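Periplasmic binding protein/LacI transcriptional regulator (Shewanella sp. ANA-3, PDB 5OCP) binds L-arabinofuranose, in both its alpha and beta forms, as the periplasmic binding component of an arabinose ABC transporter. Local coordinates at residues S6-E11 with I61-V66. Residues are numbered along the deposited sequence; the frame is centred on the assembly and turned at random.
With AHR (alpha-L-arabinofuranose), chain I; FUB (beta-L-arabinofuranose), chain J.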
# COMPACT_ATOMS: atom_id res chain seq x y z
N SER A 6 -9.53 -10.28 -7.39
CA SER A 6 -8.38 -11.03 -6.93
C SER A 6 -7.49 -10.16 -6.07
O SER A 6 -6.80 -9.24 -6.58
CB SER A 6 -7.59 -11.61 -8.09
OG SER A 6 -6.34 -12.18 -7.57
N GLN A 7 -7.52 -10.38 -4.74
CA GLN A 7 -6.70 -9.65 -3.77
C GLN A 7 -5.42 -10.37 -3.48
O GLN A 7 -5.36 -11.64 -3.51
CB GLN A 7 -7.55 -9.45 -2.51
CG GLN A 7 -6.95 -8.71 -1.34
CD GLN A 7 -6.62 -7.28 -1.67
OE1 GLN A 7 -5.71 -6.99 -2.45
NE2 GLN A 7 -7.32 -6.37 -1.01
N VAL A 8 -4.41 -9.58 -3.16
CA VAL A 8 -3.08 -10.09 -2.86
C VAL A 8 -3.05 -11.10 -1.69
O VAL A 8 -2.36 -12.16 -1.77
CB VAL A 8 -2.15 -8.90 -2.54
CG1 VAL A 8 -0.84 -9.34 -1.98
CG2 VAL A 8 -1.99 -7.97 -3.80
N GLY A 9 -3.63 -10.68 -0.59
CA GLY A 9 -3.47 -11.36 0.69
C GLY A 9 -3.91 -10.48 1.84
O GLY A 9 -4.81 -9.67 1.69
N SER A 10 -3.23 -10.62 2.97
CA SER A 10 -3.58 -9.94 4.22
C SER A 10 -2.33 -9.54 4.99
O SER A 10 -2.30 -9.58 6.21
CB SER A 10 -4.55 -10.82 5.03
OG SER A 10 -3.89 -12.02 5.28
N GLU A 11 -1.28 -9.15 4.26
CA GLU A 11 0.02 -8.89 4.86
C GLU A 11 0.07 -7.69 5.86
O GLU A 11 0.96 -7.62 6.69
CB GLU A 11 1.10 -8.69 3.78
CG GLU A 11 1.05 -7.41 2.91
CD GLU A 11 -0.01 -7.40 1.80
OE1 GLU A 11 -0.73 -8.39 1.60
OE2 GLU A 11 -0.20 -6.32 1.19
N ILE A 61 -11.51 -7.47 -11.30
CA ILE A 61 -10.54 -6.46 -10.72
C ILE A 61 -9.39 -7.31 -10.16
O ILE A 61 -9.58 -8.33 -9.45
CB ILE A 61 -11.19 -5.70 -9.61
CG1 ILE A 61 -12.40 -4.91 -10.16
CG2 ILE A 61 -10.17 -4.73 -8.93
CD1 ILE A 61 -13.26 -4.30 -9.07
N ILE A 62 -8.18 -6.86 -10.47
CA ILE A 62 -6.93 -7.52 -9.98
C ILE A 62 -6.03 -6.49 -9.21
O ILE A 62 -5.78 -5.41 -9.77
CB ILE A 62 -6.08 -8.15 -11.11
CG1 ILE A 62 -6.87 -9.13 -11.92
CG2 ILE A 62 -4.77 -8.70 -10.53
CD1 ILE A 62 -6.13 -9.60 -13.16
N ALA A 63 -5.65 -6.77 -7.94
CA ALA A 63 -4.67 -6.04 -7.22
C ALA A 63 -3.41 -6.90 -7.33
O ALA A 63 -3.27 -7.89 -6.62
CB ALA A 63 -5.05 -5.87 -5.74
N PRO A 64 -2.52 -6.60 -8.28
CA PRO A 64 -1.48 -7.61 -8.56
C PRO A 64 -0.31 -7.62 -7.57
O PRO A 64 0.22 -6.57 -7.22
CB PRO A 64 -1.00 -7.18 -9.94
CG PRO A 64 -1.13 -5.66 -9.89
CD PRO A 64 -2.45 -5.48 -9.24
N VAL A 65 0.06 -8.79 -7.06
CA VAL A 65 1.13 -8.84 -6.03
C VAL A 65 2.50 -8.36 -6.52
O VAL A 65 3.22 -7.65 -5.80
CB VAL A 65 1.20 -10.26 -5.34
CG1 VAL A 65 1.50 -11.37 -6.34
CG2 VAL A 65 2.10 -10.20 -4.12
N VAL A 66 2.80 -8.77 -7.77
CA VAL A 66 4.03 -8.37 -8.46
C VAL A 66 3.62 -7.99 -9.86
O VAL A 66 2.44 -8.16 -10.26
CB VAL A 66 5.12 -9.49 -8.47
CG1 VAL A 66 5.52 -9.78 -7.00
CG2 VAL A 66 4.65 -10.74 -9.21
O5 AHR I . 0.18 -1.84 -2.44
C5 AHR I . -0.06 -1.10 -1.29
C4 AHR I . 0.85 -1.56 -0.17
O4 AHR I . 0.75 -2.95 0.04
C3 AHR I . 0.52 -0.86 1.16
O3 AHR I . 1.19 0.36 1.20
C2 AHR I . 1.01 -1.92 2.14
O2 AHR I . 0.49 -1.85 3.43
C1 AHR I . 0.48 -3.16 1.43
O1 AHR I . 1.16 -4.23 1.86
O5 FUB J . 0.18 -1.84 -2.44
C5 FUB J . -0.06 -1.11 -1.28
C4 FUB J . 0.85 -1.57 -0.16
O4 FUB J . 0.77 -2.96 0.04
C3 FUB J . 0.52 -0.88 1.17
O3 FUB J . 1.17 0.35 1.20
C2 FUB J . 1.07 -1.91 2.15
O2 FUB J . 0.50 -1.85 3.44
C1 FUB J . 0.91 -3.25 1.44
O1 FUB J . -0.25 -3.78 1.84
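Ser6 and Ile62 form a parallel bridge in which Ser6 is bracketed by two nearly straight backbone bonds, Ser6 N to Ile61 O (2.8 Å, 163° at the hydrogen) and Ala63 N to Ser6 O (3.0 Å, 174°). Beyond Ala63 no further backbone bond joins the two segments, and contact passes to the Gln7 and Val8 side chains. The Gln7 side chain is bent at chi2, which carries the amide OE1 to 3.5 Å from Ala63 CB. The same OE1 accepts the N-H of Val8 at 3.0 Å, in the carbonyl plane on a lone pair, and also a bond from Arg15 NH1; with NE2 bonded to Ser19 OG, both ends of the amide are held.

In Val8, CG1, anti to the backbone N (chi1 170°), meets Val65 CG2 at 3.7 Å, while CG2 lies against the backbone, near Val65 CA and a tight 3.1 Å from Ala63 O. Strands 2-7 and 59-62 are adjacent in a parallel sheet of strand order 2-1-3-4-5-6, the Rossmann-like arrangement of a periplasmic binding protein lobe, and the contact lies where their C-terminal ends give way to loops facing the sugar. Segment 6-11 continues into the arabinofuranose pocket: the two anomers occupy the same site as alternatives, and Glu11 OE2 is 2.6 Å from O1 of either. A salt bridge to Arg15 NE engages this same carboxylate oxygen, while Gln40 NE2 bonds to OE1. In 61-66, Val65 O accepts Arg89 NH1, linking the backbone there to an arginine whose NH2 is hydrogen-bonded to the ligand.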